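Local coordinates for protein uronate isomerase (Caulobacter crescentus, PDB 2Q01) that interconverts D-glucuronate and D-fructuronate, and likewise galacturonate and tagaturonate, within pentose and glucuronate interconversion, at residues G173-L178 against D200-F205; Q179-I184 against G191-A196; S221-Y226 against H235-Q240; S312-N317 against H324-G329. All blocks are in the same frame, centred on the assembly; numbering follows the deposited sequence. Where two conformers were deposited one is given.

Contact 1. Residues G173-L178 against D200-F205; sequences GPHESL and DAVIDF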
loop_
_atom_site.group_PDB
_atom_site.type_symbol
_atom_site.label_atom_id
_atom_site.label_comp_id
_atom_site.label_asym_id
_atom_site.label_seq_id
_atom_site.Cartn_x
_atom_site.Cartn_y
_atom_site.Cartn_z
ATOM N N GLY B 173 10.463 16.864 27.835
ATOM C CA GLY B 173 9.143 17.381 28.182
ATOM C C GLY B 173 9.237 18.653 29.005
ATOM O O GLY B 173 10.313 18.994 29.492
ATOM N N PRO B 174 8.103 19.356 29.189
ATOM C CA PRO B 174 8.020 20.612 29.953
ATOM C C PRO B 174 8.249 20.417 31.450
ATOM O O PRO B 174 8.550 21.379 32.161
ATOM C CB PRO B 174 6.579 21.082 29.719
ATOM C CG PRO B 174 6.015 20.203 28.678
ATOM C CD PRO B 174 6.791 18.944 28.669
ATOM N N HIS B 175 8.096 19.177 31.908
ATOM C CA HIS B 175 8.281 18.806 33.302
ATOM C C HIS B 175 9.730 18.499 33.694
ATOM O O HIS B 175 10.050 18.487 34.882
ATOM C CB HIS B 175 7.374 17.622 33.661
ATOM C CG HIS B 175 7.618 16.392 32.839
ATOM N ND1 HIS B 175 7.097 16.225 31.573
ATOM C CD2 HIS B 175 8.310 15.261 33.113
ATOM C CE1 HIS B 175 7.473 15.053 31.096
ATOM N NE2 HIS B 175 8.208 14.447 32.011
ATOM N N GLU B 176 10.601 18.252 32.714
ATOM C CA GLU B 176 12.031 18.022 33.005
ATOM C C GLU B 176 12.909 19.264 32.826
ATOM O O GLU B 176 12.519 20.209 32.131
ATOM C CB GLU B 176 12.592 16.819 32.235
ATOM C CG GLU B 176 11.776 16.382 31.028
ATOM C CD GLU B 176 12.169 15.005 30.522
ATOM O OE1 GLU B 176 12.895 14.284 31.240
ATOM O OE2 GLU B 176 11.750 14.642 29.403
ATOM N N SER B 177 14.083 19.249 33.465
ATOM C CA SER B 177 14.992 20.397 33.441
ATOM C C SER B 177 15.883 20.416 32.203
ATOM O O SER B 177 16.198 19.371 31.624
ATOM C CB SER B 177 15.850 20.451 34.711
ATOM O OG SER B 177 16.870 19.469 34.697
ATOM N N LEU B 178 16.280 21.622 31.806
ATOM C CA LEU B 178 17.197 21.818 30.688
ATOM C C LEU B 178 18.614 22.080 31.217
ATOM O O LEU B 178 19.394 22.862 30.656
ATOM C CB LEU B 178 16.692 22.945 29.787
ATOM C CG LEU B 178 15.317 22.690 29.167
ATOM C CD1 LEU B 178 14.838 23.920 28.437
ATOM C CD2 LEU B 178 15.354 21.484 28.234
ATOM N N ASP B 200 3.813 15.653 25.603
ATOM C CA ASP B 200 2.970 14.445 25.646
ATOM C C ASP B 200 2.500 13.976 27.021
ATOM O O ASP B 200 1.352 13.555 27.167
ATOM C CB ASP B 200 3.687 13.279 24.954
ATOM C CG ASP B 200 3.808 13.464 23.452
ATOM O OD1 ASP B 200 3.356 14.506 22.916
ATOM O OD2 ASP B 200 4.362 12.552 22.806
ATOM N N ALA B 201 3.383 14.044 28.015
ATOM C CA ALA B 201 3.074 13.546 29.354
ATOM C C ALA B 201 2.101 14.434 30.148
ATOM O O ALA B 201 1.420 13.944 31.051
ATOM C CB ALA B 201 4.354 13.303 30.138
ATOM N N VAL B 202 2.032 15.723 29.810
ATOM C CA VAL B 202 1.109 16.647 30.485
ATOM C C VAL B 202 -0.109 16.962 29.615
ATOM O O VAL B 202 -0.888 17.872 29.911
ATOM C CB VAL B 202 1.806 17.958 30.974
ATOM C CG1 VAL B 202 2.883 17.646 31.994
ATOM C CG2 VAL B 202 2.395 18.748 29.821
ATOM N N ILE B 203 -0.264 16.194 28.542
ATOM C CA ILE B 203 -1.383 16.356 27.610
ATOM C C ILE B 203 -2.236 15.085 27.566
ATOM O O ILE B 203 -3.465 15.160 27.540
ATOM C CB ILE B 203 -0.897 16.780 26.194
ATOM C CG1 ILE B 203 -0.282 18.187 26.258
ATOM C CG2 ILE B 203 -2.040 16.696 25.164
ATOM C CD1 ILE B 203 -0.024 18.856 24.921
ATOM N N ASP B 204 -1.580 13.924 27.580
ATOM C CA ASP B 204 -2.290 12.648 27.606
ATOM C C ASP B 204 -2.654 12.277 29.036
ATOM O O ASP B 204 -1.780 11.943 29.837
ATOM C CB ASP B 204 -1.450 11.541 26.963
ATOM C CG ASP B 204 -2.270 10.304 26.601
ATOM O OD1 ASP B 204 -1.691 9.357 26.023
ATOM O OD2 ASP B 204 -3.486 10.269 26.886
ATOM N N PHE B 205 -3.949 12.343 29.346
ATOM C CA PHE B 205 -4.465 11.924 30.653
ATOM C C PHE B 205 -4.544 10.392 30.805
ATOM O O PHE B 205 -4.667 9.881 31.920
ATOM C CB PHE B 205 -5.832 12.562 30.928
ATOM C CG PHE B 205 -5.759 13.977 31.448
ATOM C CD1 PHE B 205 -5.839 15.057 30.579
ATOM C CD2 PHE B 205 -5.633 14.227 32.809
ATOM C CE1 PHE B 205 -5.786 16.371 31.053
ATOM C CE2 PHE B 205 -5.574 15.537 33.293
ATOM C CZ PHE B 205 -5.659 16.612 32.408
#
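His175 and Pro174 meet Ala201 and Val202 through carbon contacts, with no hydrogen bond across. The CB of His175 leads toward the second segment. CG lies between the backbone N and the carbonyl carbon (chi1 59°), and this turns the ring back over its own turn. ND1 comes next and stands 4.5 Å from Val202 CG1. It is buried and has no polar partner in the model. CE1, farther round the ring, reaches closest and lies 3.7 Å from Ala201 CB, at an oblique slant. One face of the ring carries Glu176 CG, 4.1 Å above the plane and toward the rim. Both segments are loops that follow parallel strands, 165-169 and 192-194, of the TIM-barrel-type fold, and each leads on to a helix. Gly173 to Glu176 form a type I turn in the first loop. The Glu176 carboxylate ties it off: Gly173 N donates to OE2 at 3.0 Å, a nearly straight bond (170°) to the anti lone pair. Beside the histidine, Pro174 CG passes Val202 CG2 at 4.1 Å, the two side chains running in opposite directions. Phe217 of helix 210-221 packs against both of these residues.

Contact 2. Residues Q179-I184 against G191-A196; sequences QHHAAI and GHVITA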
loop_
_atom_site.group_PDB
_atom_site.type_symbol
_atom_site.label_atom_id
_atom_site.label_comp_id
_atom_site.label_asym_id
_atom_site.label_seq_id
_atom_site.Cartn_x
_atom_site.Cartn_y
_atom_site.Cartn_z
ATOM N N GLN B 179 18.906 21.390 32.317
ATOM C CA GLN B 179 20.161 21.414 33.054
ATOM C C GLN B 179 21.380 21.154 32.165
ATOM O O GLN B 179 22.336 21.930 32.156
ATOM C CB GLN B 179 20.068 20.320 34.122
ATOM C CG GLN B 179 21.060 20.385 35.259
ATOM C CD GLN B 179 20.938 19.192 36.194
ATOM O OE1 GLN B 179 21.867 18.883 36.943
ATOM N NE2 GLN B 179 19.795 18.511 36.152
ATOM N N HIS B 180 21.330 20.057 31.417
ATOM C CA HIS B 180 22.478 19.582 30.658
ATOM C C HIS B 180 22.716 20.386 29.391
ATOM O O HIS B 180 23.837 20.454 28.905
ATOM C CB HIS B 180 22.324 18.095 30.347
ATOM C CG HIS B 180 22.124 17.257 31.569
ATOM N ND1 HIS B 180 23.117 17.058 32.503
ATOM C CD2 HIS B 180 21.039 16.588 32.024
ATOM C CE1 HIS B 180 22.655 16.294 33.476
ATOM N NE2 HIS B 180 21.397 15.996 33.210
ATOM N N HIS B 181 21.659 21.003 28.875
ATOM C CA HIS B 181 21.774 21.894 27.731
ATOM C C HIS B 181 22.435 23.209 28.103
ATOM O O HIS B 181 23.207 23.752 27.318
ATOM C CB HIS B 181 20.401 22.161 27.129
ATOM C CG HIS B 181 19.802 20.967 26.467
ATOM N ND1 HIS B 181 19.063 20.032 27.156
ATOM C CD2 HIS B 181 19.847 20.544 25.183
ATOM C CE1 HIS B 181 18.662 19.093 26.320
ATOM N NE2 HIS B 181 19.132 19.374 25.118
ATOM N N ALA B 182 22.115 23.724 29.292
ATOM C CA ALA B 182 22.754 24.934 29.818
ATOM C C ALA B 182 24.248 24.723 30.045
ATOM O O ALA B 182 25.046 25.627 29.809
ATOM C CB ALA B 182 22.076 25.386 31.104
ATOM N N ALA B 183 24.616 23.519 30.481
ATOM C CA ALA B 183 26.009 23.170 30.742
ATOM C C ALA B 183 26.811 23.010 29.455
ATOM O O ALA B 183 28.014 23.269 29.440
ATOM C CB ALA B 183 26.089 21.907 31.576
ATOM N N ILE B 184 26.140 22.581 28.388
ATOM C CA ILE B 184 26.760 22.428 27.076
ATOM C C ILE B 184 27.116 23.796 26.507
ATOM O O ILE B 184 28.232 24.003 26.022
ATOM C CB ILE B 184 25.857 21.628 26.094
ATOM C CG1 ILE B 184 25.950 20.126 26.386
ATOM C CG2 ILE B 184 26.247 21.890 24.629
ATOM C CD1 ILE B 184 24.786 19.310 25.827
ATOM N N GLY B 191 29.781 22.669 20.343
ATOM C CA GLY B 191 28.779 21.780 19.762
ATOM C C GLY B 191 27.368 22.304 19.943
ATOM O O GLY B 191 26.981 22.706 21.046
ATOM N N HIS B 192 26.607 22.297 18.849
ATOM C CA HIS B 192 25.254 22.834 18.824
ATOM C C HIS B 192 24.275 21.717 19.154
ATOM O O HIS B 192 23.635 21.141 18.274
ATOM C CB HIS B 192 24.976 23.474 17.461
ATOM C CG HIS B 192 23.673 24.210 17.366
ATOM N ND1 HIS B 192 22.707 23.890 16.434
ATOM C CD2 HIS B 192 23.190 25.268 18.057
ATOM C CE1 HIS B 192 21.680 24.709 16.566
ATOM N NE2 HIS B 192 21.948 25.556 17.543
ATOM N N VAL B 193 24.197 21.400 20.443
ATOM C CA VAL B 193 23.225 20.446 20.954
ATOM C C VAL B 193 22.024 21.227 21.479
ATOM O O VAL B 193 22.136 21.995 22.436
ATOM C CB VAL B 193 23.817 19.534 22.048
ATOM C CG1 VAL B 193 22.750 18.592 22.591
ATOM C CG2 VAL B 193 25.009 18.740 21.499
ATOM N N ILE B 194 20.884 21.047 20.822
ATOM C CA ILE B 194 19.657 21.751 21.190
ATOM C C ILE B 194 18.580 20.775 21.651
ATOM O O ILE B 194 18.814 19.569 21.741
ATOM C CB ILE B 194 19.126 22.653 20.042
ATOM C CG1 ILE B 194 18.854 21.839 18.773
ATOM C CG2 ILE B 194 20.102 23.779 19.768
ATOM C CD1 ILE B 194 18.038 22.579 17.734
ATOM N N THR B 195 17.401 21.308 21.943
ATOM C CA THR B 195 16.307 20.502 22.470
ATOM C C THR B 195 15.050 20.600 21.598
ATOM O O THR B 195 15.011 21.360 20.630
ATOM C CB THR B 195 16.009 20.871 23.947
ATOM O OG1 THR B 195 14.933 20.068 24.437
ATOM C CG2 THR B 195 15.656 22.349 24.090
ATOM N N ALA B 196 14.044 19.795 21.931
ATOM C CA ALA B 196 12.735 19.862 21.290
ATOM C C ALA B 196 11.656 19.716 22.357
ATOM O O ALA B 196 11.825 18.958 23.310
ATOM C CB ALA B 196 12.600 18.775 20.237
#
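The His181 ring meets Thr195 with its face and the strand carbonyls with its edge. Thr195 CB sits over that face, 4.0 Å from the ring centroid, in a CH-pi contact. The two side chains cross at about a right angle. Val193 O lies at the rim in the ring plane, 3.9 Å from His181 CD2. His181 NE2 gives only a weak hydrogen bond to Ile194 O, 3.4 Å long and bent to 130°. Its stronger partner is Thr170 OG1, just after strand 165-169. With an alanine here, Thr170 and the Ile194 carbonyl would probably lose their imidazole partner, and a gap would open beside Thr195. One helical turn on, Ile184 crosses Val193 at about a right angle as well. Ile184 CD1 touches Val193 CG1 at 3.9 Å. That CG1 is anti to the backbone N (chi1 178°), which turns it toward the helix. The other branch, Ile184 CG2, lies 3.7 Å from Gly191 O. The helix and strand axes come within 8.7 Å and run nearly antiparallel, at 162°. Helix 179-186 thus packs on the strand that follows it, in the beta-alpha-beta crossover joining parallel strands 165-169 and 192-194, the repeating element of a TIM barrel.

Contact 3. Residues S221-Y226 against H235-Q240; sequences SGQDVY and HRLRRQ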
loop_
_atom_site.group_PDB
_atom_site.type_symbol
_atom_site.label_atom_id
_atom_site.label_comp_id
_atom_site.label_asym_id
_atom_site.label_seq_id
_atom_site.Cartn_x
_atom_site.Cartn_y
_atom_site.Cartn_z
ATOM N N SER B 221 7.466 25.405 36.091
ATOM C CA SER B 221 6.814 26.602 35.568
ATOM C C SER B 221 6.449 27.625 36.644
ATOM O O SER B 221 6.364 28.819 36.358
ATOM C CB SER B 221 5.569 26.229 34.767
ATOM O OG SER B 221 4.611 25.586 35.590
ATOM N N GLY B 222 6.219 27.149 37.867
ATOM C CA GLY B 222 5.794 28.005 38.974
ATOM C C GLY B 222 4.342 28.433 38.856
ATOM O O GLY B 222 3.938 29.439 39.442
ATOM N N GLN B 223 3.559 27.653 38.107
ATOM C CA GLN B 223 2.177 27.993 37.771
ATOM C C GLN B 223 1.162 27.026 38.372
ATOM O O GLN B 223 1.495 25.879 38.682
ATOM C CB GLN B 223 1.996 28.014 36.251
ATOM C CG GLN B 223 2.751 29.121 35.537
ATOM C CD GLN B 223 2.153 30.493 35.774
ATOM O OE1 GLN B 223 0.956 30.715 35.566
ATOM N NE2 GLN B 223 2.991 31.429 36.203
ATOM N N ASP B 224 -0.075 27.502 38.532
ATOM C CA ASP B 224 -1.199 26.641 38.890
ATOM C C ASP B 224 -1.583 25.841 37.651
ATOM O O ASP B 224 -2.315 26.302 36.778
ATOM C CB ASP B 224 -2.389 27.440 39.442
ATOM C CG ASP B 224 -3.523 26.543 39.950
ATOM O OD1 ASP B 224 -3.277 25.355 40.261
ATOM O OD2 ASP B 224 -4.669 27.033 40.044
ATOM N N VAL B 225 -1.069 24.624 37.612
ATOM C CA VAL B 225 -1.106 23.769 36.439
ATOM C C VAL B 225 -2.433 23.004 36.294
ATOM O O VAL B 225 -2.801 22.556 35.201
ATOM C CB VAL B 225 0.169 22.880 36.455
ATOM C CG1 VAL B 225 -0.124 21.418 36.290
ATOM C CG2 VAL B 225 1.148 23.382 35.445
ATOM N N TYR B 226 -3.167 22.914 37.399
ATOM C CA TYR B 226 -4.463 22.240 37.436
ATOM C C TYR B 226 -5.628 23.219 37.222
ATOM O O TYR B 226 -6.764 22.935 37.594
ATOM C CB TYR B 226 -4.629 21.469 38.751
ATOM C CG TYR B 226 -3.469 20.544 39.085
ATOM C CD1 TYR B 226 -3.375 19.274 38.516
ATOM C CD2 TYR B 226 -2.472 20.939 39.980
ATOM C CE1 TYR B 226 -2.315 18.423 38.827
ATOM C CE2 TYR B 226 -1.408 20.101 40.291
ATOM C CZ TYR B 226 -1.336 18.844 39.714
ATOM O OH TYR B 226 -0.283 18.015 40.029
ATOM N N HIS B 235 2.668 26.288 29.727
ATOM C CA HIS B 235 3.176 25.791 28.450
ATOM C C HIS B 235 3.957 26.857 27.693
ATOM O O HIS B 235 4.969 26.553 27.063
ATOM C CB HIS B 235 2.037 25.295 27.571
ATOM C CG HIS B 235 1.681 23.860 27.784
ATOM N ND1 HIS B 235 2.543 22.828 27.481
ATOM C CD2 HIS B 235 0.542 23.280 28.227
ATOM C CE1 HIS B 235 1.959 21.674 27.750
ATOM N NE2 HIS B 235 0.743 21.920 28.201
ATOM N N ARG B 236 3.477 28.099 27.754
ATOM C CA ARG B 236 4.139 29.222 27.102
ATOM C C ARG B 236 5.495 29.519 27.728
ATOM O O ARG B 236 6.480 29.718 27.013
ATOM C CB ARG B 236 3.263 30.468 27.142
ATOM C CG ARG B 236 2.096 30.434 26.188
ATOM C CD ARG B 236 1.376 31.779 26.147
ATOM N NE ARG B 236 -0.042 31.594 25.848
ATOM C CZ ARG B 236 -1.017 31.621 26.754
ATOM N NH1 ARG B 236 -0.749 31.854 28.035
ATOM N NH2 ARG B 236 -2.272 31.426 26.373
ATOM N N LEU B 237 5.538 29.528 29.060
ATOM C CA LEU B 237 6.771 29.769 29.804
ATOM C C LEU B 237 7.806 28.663 29.599
ATOM O O LEU B 237 9.004 28.938 29.532
ATOM C CB LEU B 237 6.482 29.956 31.297
ATOM C CG LEU B 237 5.726 31.208 31.760
ATOM C CD1 LEU B 237 5.645 31.221 33.274
ATOM C CD2 LEU B 237 6.349 32.507 31.245
ATOM N N ARG B 238 7.342 27.420 29.496
ATOM C CA ARG B 238 8.243 26.292 29.267
ATOM C C ARG B 238 8.756 26.255 27.836
ATOM O O ARG B 238 9.921 25.962 27.609
ATOM C CB ARG B 238 7.593 24.958 29.658
ATOM C CG ARG B 238 7.474 24.751 31.167
ATOM C CD ARG B 238 8.785 25.006 31.870
ATOM N NE ARG B 238 9.712 23.892 31.724
ATOM C CZ ARG B 238 11.027 23.984 31.890
ATOM N NH1 ARG B 238 11.789 22.908 31.748
ATOM N NH2 ARG B 238 11.581 25.150 32.193
ATOM N N ARG B 239 7.889 26.582 26.881
ATOM C CA ARG B 239 8.292 26.702 25.488
ATOM C C ARG B 239 9.361 27.770 25.298
ATOM O O ARG B 239 10.322 27.551 24.559
ATOM C CB ARG B 239 7.088 26.989 24.598
ATOM C CG ARG B 239 6.329 25.740 24.208
ATOM C CD ARG B 239 4.934 26.070 23.717
ATOM N NE ARG B 239 4.952 26.689 22.398
ATOM C CZ ARG B 239 4.661 26.049 21.267
ATOM N NH1 ARG B 239 4.325 24.767 21.284
ATOM N NH2 ARG B 239 4.701 26.698 20.115
ATOM N N GLN B 240 9.193 28.905 25.978
ATOM C CA GLN B 240 10.173 29.990 25.971
ATOM C C GLN B 240 11.532 29.534 26.493
ATOM O O GLN B 240 12.562 29.868 25.908
ATOM C CB GLN B 240 9.667 31.190 26.785
ATOM C CG GLN B 240 10.459 32.477 26.572
ATOM C CD GLN B 240 10.670 32.805 25.099
ATOM O OE1 GLN B 240 9.710 32.959 24.335
ATOM N NE2 GLN B 240 11.933 32.906 24.693
#
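Leu237 reaches from its helix to the end of the preceding helix and touches Ser221 and Gln223 with one methyl. Leu237 CD1 lies 4.0 Å from Ser221 O and 4.0 Å from Gln223 NE2. The leucine puts CD1 anti to its CA (chi2 -176°). This extends the methyl as far as the side chain allows. The Gln223 chain is bent at chi2 (-72°), and its NE2 ends beside the leucine methyl. The two side chains cross at about a right angle. The glutamine also touches Ser230 and Glu233 at the start of helix 228-244. Ser221 has a second neighbour: its CB is 4.3 Å from Arg238 CG. The serine hydroxyl is engaged with Phe217 O, one turn back in its own helix. Gln223 N gives Ser221 OG a weak bond of 3.4 Å. Gly222 lies between them, and its positive phi (74°) takes the chain out of helix 210-221 toward helix 228-244. The contact therefore closes the connection between two consecutive helices. Arg238 is bent along its length and passes Ser221 with its aliphatic part, CG nearest. Its NE bonds to Pro174 O, while NH1 makes a weak bond to Glu176 O. No hydrogen bond or salt bridge joins the two segments directly. The contact is loose van der Waals packing at a partly exposed edge, while the serine hydroxyl and the arginine guanidinium, which flank it, bond to backbone carbonyls outside the two segments.

Contact 4. Residues S312-N317 against H324-G329; sequences SHRNHN and HGRDKG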
loop_
_atom_site.group_PDB
_atom_site.type_symbol
_atom_site.label_atom_id
_atom_site.label_comp_id
_atom_site.label_asym_id
_atom_site.label_seq_id
_atom_site.Cartn_x
_atom_site.Cartn_y
_atom_site.Cartn_z
ATOM N N SER B 312 0.975 5.328 16.881
ATOM C CA SER B 312 1.646 4.227 17.549
ATOM C C SER B 312 0.800 3.656 18.690
ATOM O O SER B 312 0.391 4.384 19.595
ATOM C CB SER B 312 3.016 4.675 18.056
ATOM O OG SER B 312 3.723 3.587 18.614
ATOM N N HIS B 313 0.526 2.355 18.613
ATOM C CA HIS B 313 -0.078 1.600 19.706
ATOM C C HIS B 313 1.029 1.262 20.685
ATOM O O HIS B 313 1.677 0.222 20.560
ATOM C CB HIS B 313 -0.685 0.304 19.177
ATOM C CG HIS B 313 -1.624 -0.366 20.127
ATOM N ND1 HIS B 313 -1.219 -0.883 21.338
ATOM C CD2 HIS B 313 -2.948 -0.628 20.031
ATOM C CE1 HIS B 313 -2.256 -1.414 21.957
ATOM N NE2 HIS B 313 -3.317 -1.278 21.182
ATOM N N ARG B 314 1.241 2.139 21.658
ATOM C CA ARG B 314 2.336 1.970 22.600
ATOM C C ARG B 314 2.020 0.908 23.634
ATOM O O ARG B 314 0.859 0.727 24.006
ATOM C CB ARG B 314 2.702 3.305 23.259
ATOM C CG ARG B 314 3.133 4.354 22.243
ATOM C CD ARG B 314 3.806 5.558 22.870
ATOM N NE ARG B 314 3.999 6.625 21.886
ATOM C CZ ARG B 314 5.042 6.725 21.063
ATOM N NH1 ARG B 314 6.018 5.823 21.094
ATOM N NH2 ARG B 314 5.111 7.735 20.203
ATOM N N ASN B 315 3.066 0.193 24.053
ATOM C CA ASN B 315 3.013 -0.801 25.123
ATOM C C ASN B 315 2.021 -1.920 24.843
ATOM O O ASN B 315 1.205 -2.276 25.695
ATOM C CB ASN B 315 2.752 -0.126 26.481
ATOM C CG ASN B 315 3.699 1.030 26.749
ATOM O OD1 ASN B 315 4.914 0.906 26.584
ATOM N ND2 ASN B 315 3.146 2.165 27.154
ATOM N N HIS B 316 2.111 -2.464 23.632
ATOM C CA HIS B 316 1.219 -3.515 23.143
ATOM C C HIS B 316 1.357 -4.811 23.946
ATOM O O HIS B 316 0.370 -5.506 24.182
ATOM C CB HIS B 316 1.504 -3.763 21.664
ATOM C CG HIS B 316 0.486 -4.611 20.981
ATOM N ND1 HIS B 316 0.596 -5.983 20.897
ATOM C CD2 HIS B 316 -0.658 -4.284 20.339
ATOM C CE1 HIS B 316 -0.440 -6.465 20.231
ATOM N NE2 HIS B 316 -1.215 -5.455 19.882
ATOM N N ASN B 317 2.584 -5.120 24.364
ATOM C CA ASN B 317 2.847 -6.231 25.269
ATOM C C ASN B 317 2.582 -5.750 26.689
ATOM O O ASN B 317 3.346 -4.942 27.233
ATOM C CB ASN B 317 4.296 -6.701 25.115
ATOM C CG ASN B 317 4.519 -8.139 25.576
ATOM O OD1 ASN B 317 5.171 -8.917 24.883
ATOM N ND2 ASN B 317 4.003 -8.490 26.751
ATOM N N HIS B 324 9.026 -4.570 32.638
ATOM C CA HIS B 324 10.120 -3.731 32.132
ATOM C C HIS B 324 9.753 -2.266 31.909
ATOM O O HIS B 324 10.574 -1.378 32.149
ATOM C CB HIS B 324 10.701 -4.321 30.845
ATOM C CG HIS B 324 11.493 -5.572 31.060
ATOM N ND1 HIS B 324 10.904 -6.786 31.344
ATOM C CD2 HIS B 324 12.827 -5.801 31.026
ATOM C CE1 HIS B 324 11.841 -7.707 31.478
ATOM N NE2 HIS B 324 13.015 -7.136 31.289
ATOM N N GLY B 325 8.539 -2.013 31.434
ATOM C CA GLY B 325 8.065 -0.641 31.262
ATOM C C GLY B 325 7.970 -0.179 29.823
ATOM O O GLY B 325 7.758 -0.987 28.911
ATOM N N ARG B 326 8.126 1.129 29.627
ATOM C CA ARG B 326 8.003 1.750 28.307
ATOM C C ARG B 326 9.239 1.567 27.420
ATOM O O ARG B 326 10.320 1.222 27.913
ATOM C CB ARG B 326 7.667 3.236 28.454
ATOM C CG ARG B 326 6.175 3.534 28.400
ATOM C CD ARG B 326 5.923 5.023 28.281
ATOM N NE ARG B 326 4.853 5.343 27.333
ATOM C CZ ARG B 326 3.564 5.448 27.646
ATOM N NH1 ARG B 326 2.676 5.749 26.705
ATOM N NH2 ARG B 326 3.156 5.250 28.892
ATOM N N ASP B 327 9.051 1.797 26.116
ATOM C CA ASP B 327 10.109 1.761 25.082
ATOM C C ASP B 327 10.925 0.463 25.013
ATOM O O ASP B 327 12.146 0.497 24.839
ATOM C CB ASP B 327 11.041 2.977 25.208
ATOM C CG ASP B 327 10.360 4.282 24.836
ATOM O OD1 ASP B 327 10.417 5.230 25.648
ATOM O OD2 ASP B 327 9.771 4.359 23.734
ATOM N N LYS B 328 10.252 -0.674 25.154
ATOM C CA LYS B 328 10.935 -1.967 25.151
ATOM C C LYS B 328 10.689 -2.752 23.860
ATOM O O LYS B 328 10.835 -3.976 23.824
ATOM C CB LYS B 328 10.566 -2.790 26.397
ATOM C CG LYS B 328 10.920 -2.120 27.736
ATOM C CD LYS B 328 12.418 -1.827 27.865
ATOM C CE LYS B 328 12.709 -0.960 29.082
ATOM N NZ LYS B 328 14.092 -0.409 29.071
ATOM N N GLY B 329 10.330 -2.032 22.801
ATOM C CA GLY B 329 10.163 -2.623 21.482
ATOM C C GLY B 329 8.825 -3.287 21.244
ATOM O O GLY B 329 8.703 -4.166 20.395
HETATM O O HOH W 1 6.256 -1.563 26.609
HETATM O O HOH W 2 6.469 2.765 24.801
#
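Asn315 stands its amide on the guanidinium of Arg326. Asn315 ND2 lies over the centre of one face, 3.3 Å from Arg326 CZ, and the two planes are 85° apart. The Arg326 chain bends at chi3 (138°), and its guanidinium ends with that face turned to the amide nitrogen. The other end of the amide meets the aliphatic part of the same arginine, with Asn315 OD1 3.4 Å from Arg326 CG. Arg314 comes in at the edge of the guanidinium, its CD 4.0 Å from Arg326 NH1. No direct hydrogen bond crosses the contact. Water does the bridging at Asn315 OD1. Water 1 donates to Asn315 OD1 and to Gly325 O, at 2.8 Å each. Water 2 accepts from Asp327 N at 3.1 Å and lies near Asn315 OD1, where it may donate. The two segments flank helix 318-323, in an excursion between antiparallel strands 312-313 and 332-333. Next outward, Arg326 is anchored at its far end by a salt bridge from NH2 to Glu208, with a weaker, long ion pair to Asp207. A leucine in its place would probably leave Glu208 without its charged mate and the Asn315 amide without the flat group beneath it. Farther out is the second subunit, where His316 ND1 bonds to Tyr378 OH, a tyrosine of the potassium site, and Asn317 OD1 bonds to His377 and Asn351 of the same neighbouring chain.

In the fold
From the N terminus, contact 1 opens first and closes the span from the loop after strand 165-169 to the loop after strand 192-194. Contact 2 lies wholly within that span and holds helix 179-186 against strand 192-194. The two touch where Leu178 packs on Thr195. Contact 3 follows in series and closes the turn between helices 210-221 and 228-244. It adjoins contact 1, with centres about 10 Å apart, and Val202 packs on His235. Contact 4 comes last and closes the excursion around helix 318-323. It lies about 29 Å from contact 3, centre to centre, and is the one whose segments meet another subunit. No contacts cross along the chain.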